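Local coordinates for protein ringhalexin (Hemachatus haemachatus, PDB 4ZQY) that inhibits activation of coagulation factor X by factor VIIa, acting as an anticoagulant three-finger toxin, and is weakly and irreversibly neurotoxic, at residues C24-P29 and Y54-A59. Numbering follows the deposited sequence.
Sequences CFKKFP and YVDCCA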
loop_
_atom_site.group_PDB
_atom_site.type_symbol
_atom_site.label_atom_id
_atom_site.label_comp_id
_atom_site.label_asym_id
_atom_site.label_seq_id
_atom_site.Cartn_x
_atom_site.Cartn_y
_atom_site.Cartn_z
ATOM N N CYS A 24 -3.114 10.280 6.918
ATOM C CA CYS A 24 -3.018 9.270 7.958
ATOM C C CYS A 24 -2.216 8.132 7.361
ATOM O O CYS A 24 -2.367 7.830 6.182
ATOM C CB CYS A 24 -4.393 8.747 8.372
ATOM S SG CYS A 24 -5.560 9.904 9.075
ATOM N N PHE A 25 -1.338 7.516 8.137
ATOM C CA PHE A 25 -0.590 6.394 7.589
ATOM C C PHE A 25 -0.769 5.165 8.469
ATOM O O PHE A 25 -1.179 5.275 9.623
ATOM C CB PHE A 25 0.893 6.719 7.439
ATOM C CG PHE A 25 1.618 6.819 8.734
ATOM C CD1 PHE A 25 2.164 5.689 9.321
ATOM C CD2 PHE A 25 1.763 8.033 9.363
ATOM C CE1 PHE A 25 2.825 5.771 10.514
ATOM C CE2 PHE A 25 2.429 8.119 10.559
ATOM C CZ PHE A 25 2.958 6.988 11.134
ATOM N N LYS A 26 -0.421 4.005 7.921
ATOM C CA LYS A 26 -0.322 2.774 8.693
ATOM C C LYS A 26 0.894 1.956 8.265
ATOM O O LYS A 26 1.052 1.634 7.093
ATOM C CB LYS A 26 -1.578 1.919 8.567
ATOM C CG LYS A 26 -1.497 0.712 9.490
ATOM C CD LYS A 26 -2.729 -0.162 9.498
ATOM C CE LYS A 26 -2.764 -1.066 8.278
ATOM N NZ LYS A 26 -3.824 -2.108 8.372
ATOM N N LYS A 27 1.740 1.607 9.226
ATOM C CA LYS A 27 2.964 0.877 8.942
ATOM C C LYS A 27 2.918 -0.544 9.529
ATOM O O LYS A 27 2.579 -0.733 10.692
ATOM C CB LYS A 27 4.148 1.658 9.529
ATOM C CG LYS A 27 5.495 1.463 8.872
ATOM C CD LYS A 27 6.557 2.416 9.456
ATOM C CE LYS A 27 6.345 3.863 8.964
ATOM N NZ LYS A 27 7.372 4.838 9.456
ATOM N N PHE A 28 3.229 -1.548 8.712
ATOM C CA PHE A 28 3.214 -2.933 9.183
ATOM C C PHE A 28 4.234 -3.790 8.427
ATOM O O PHE A 28 4.571 -3.481 7.286
ATOM C CB PHE A 28 1.796 -3.514 9.077
ATOM C CG PHE A 28 1.209 -3.479 7.699
ATOM C CD1 PHE A 28 0.592 -2.335 7.215
ATOM C CD2 PHE A 28 1.214 -4.613 6.912
ATOM C CE1 PHE A 28 0.040 -2.312 5.954
ATOM C CE2 PHE A 28 0.662 -4.600 5.646
ATOM C CZ PHE A 28 0.071 -3.448 5.165
ATOM N N PRO A 29 4.750 -4.853 9.070
ATOM C CA PRO A 29 5.833 -5.635 8.458
ATOM C C PRO A 29 5.350 -6.557 7.346
ATOM O O PRO A 29 4.158 -6.861 7.330
ATOM C CB PRO A 29 6.374 -6.450 9.632
ATOM C CG PRO A 29 5.198 -6.583 10.536
ATOM C CD PRO A 29 4.460 -5.298 10.440
ATOM N N TYR A 54 5.363 -2.426 4.646
ATOM C CA TYR A 54 4.385 -1.679 3.851
ATOM C C TYR A 54 3.959 -0.408 4.600
ATOM O O TYR A 54 3.948 -0.403 5.832
ATOM C CB TYR A 54 3.125 -2.506 3.574
ATOM C CG TYR A 54 3.296 -3.766 2.753
ATOM C CD1 TYR A 54 3.483 -3.699 1.382
ATOM C CD2 TYR A 54 3.160 -5.025 3.333
ATOM C CE1 TYR A 54 3.615 -4.845 0.624
ATOM C CE2 TYR A 54 3.270 -6.172 2.576
ATOM C CZ TYR A 54 3.499 -6.075 1.220
ATOM O OH TYR A 54 3.628 -7.202 0.439
ATOM N N VAL A 55 3.632 0.666 3.875
ATOM C CA VAL A 55 3.006 1.836 4.511
ATOM C C VAL A 55 1.727 2.137 3.733
ATOM O O VAL A 55 1.722 2.263 2.515
ATOM C CB VAL A 55 3.933 3.103 4.623
ATOM C CG1 VAL A 55 5.367 2.695 4.897
ATOM C CG2 VAL A 55 3.863 3.982 3.403
ATOM N N ASP A 56 0.615 2.154 4.445
ATOM C CA ASP A 56 -0.624 2.607 3.859
ATOM C C ASP A 56 -0.605 4.099 4.056
ATOM O O ASP A 56 -0.117 4.592 5.068
ATOM C CB ASP A 56 -1.856 2.018 4.545
ATOM C CG ASP A 56 -1.931 0.514 4.414
ATOM O OD1 ASP A 56 -1.110 -0.049 3.667
ATOM O OD2 ASP A 56 -2.817 -0.103 5.045
ATOM N N CYS A 57 -1.077 4.825 3.056
ATOM C CA CYS A 57 -1.192 6.259 3.179
ATOM C C CYS A 57 -2.546 6.665 2.611
ATOM O O CYS A 57 -2.872 6.316 1.480
ATOM C CB CYS A 57 -0.032 6.943 2.442
ATOM S SG CYS A 57 0.154 8.689 2.754
ATOM N N CYS A 58 -3.357 7.335 3.423
ATOM C CA CYS A 58 -4.697 7.749 3.008
ATOM C C CYS A 58 -4.982 9.153 3.545
ATOM O O CYS A 58 -4.226 9.666 4.367
ATOM C CB CYS A 58 -5.749 6.738 3.495
ATOM S SG CYS A 58 -5.858 6.439 5.280
ATOM N N ALA A 59 -6.073 9.763 3.082
ATOM C CA ALA A 59 -6.332 11.184 3.326
ATOM C C ALA A 59 -7.786 11.469 3.689
ATOM O O ALA A 59 -8.409 12.384 3.155
ATOM C CB ALA A 59 -5.917 12.011 2.124
#
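Phe28, Tyr54, Asp56 and Lys26 meet on one face of the antiparallel sheet of the second and third fingers of this three-finger toxin, where strand 23-29 lies between 39-43 and 53-58. Phe28 CG sits between the backbone N and the carbonyl carbon (chi1 58°), and from there the ring extends over the neighbouring strand. Over one face of it lies Tyr54 CB, a CH-pi contact 3.9 Å from the Phe28 ring centroid. The two aromatic planes are inclined at 37°, and they approach most closely where Phe28 CE2 comes within 3.4 Å of Tyr54 CD2. A flat apolar ring suits this place: it offers a face to the tyrosine methylene and an edge to the carboxylate of Asp56, with Asp56 OD1 3.4 Å from Phe28 CE1. Asp56 OD1 is hydrogen-bonded to Thr13 OG1 of the second subunit, whose strand pairs with 55-58 and continues the sheet. Lys26 and Asp56 point the same way, side by side; the long aliphatic chain of the lysine brings CE to 3.4 Å from Asp56 OD2, while Lys26 NZ is hydrogen-bonded to Arg65 O. On the other face, Lys27 CG packs against Val55 CG1, apolar carbon on apolar carbon. Cysteines suit the far end because disulfides Cys24–Cys3 and Cys58–Cys63 leave one face and Cys57–Cys46 the other, tying the strands covalently to the rest of the chain. Six backbone hydrogen bonds fix the register, among them Asp56 N to Lys26 O at 2.7 Å.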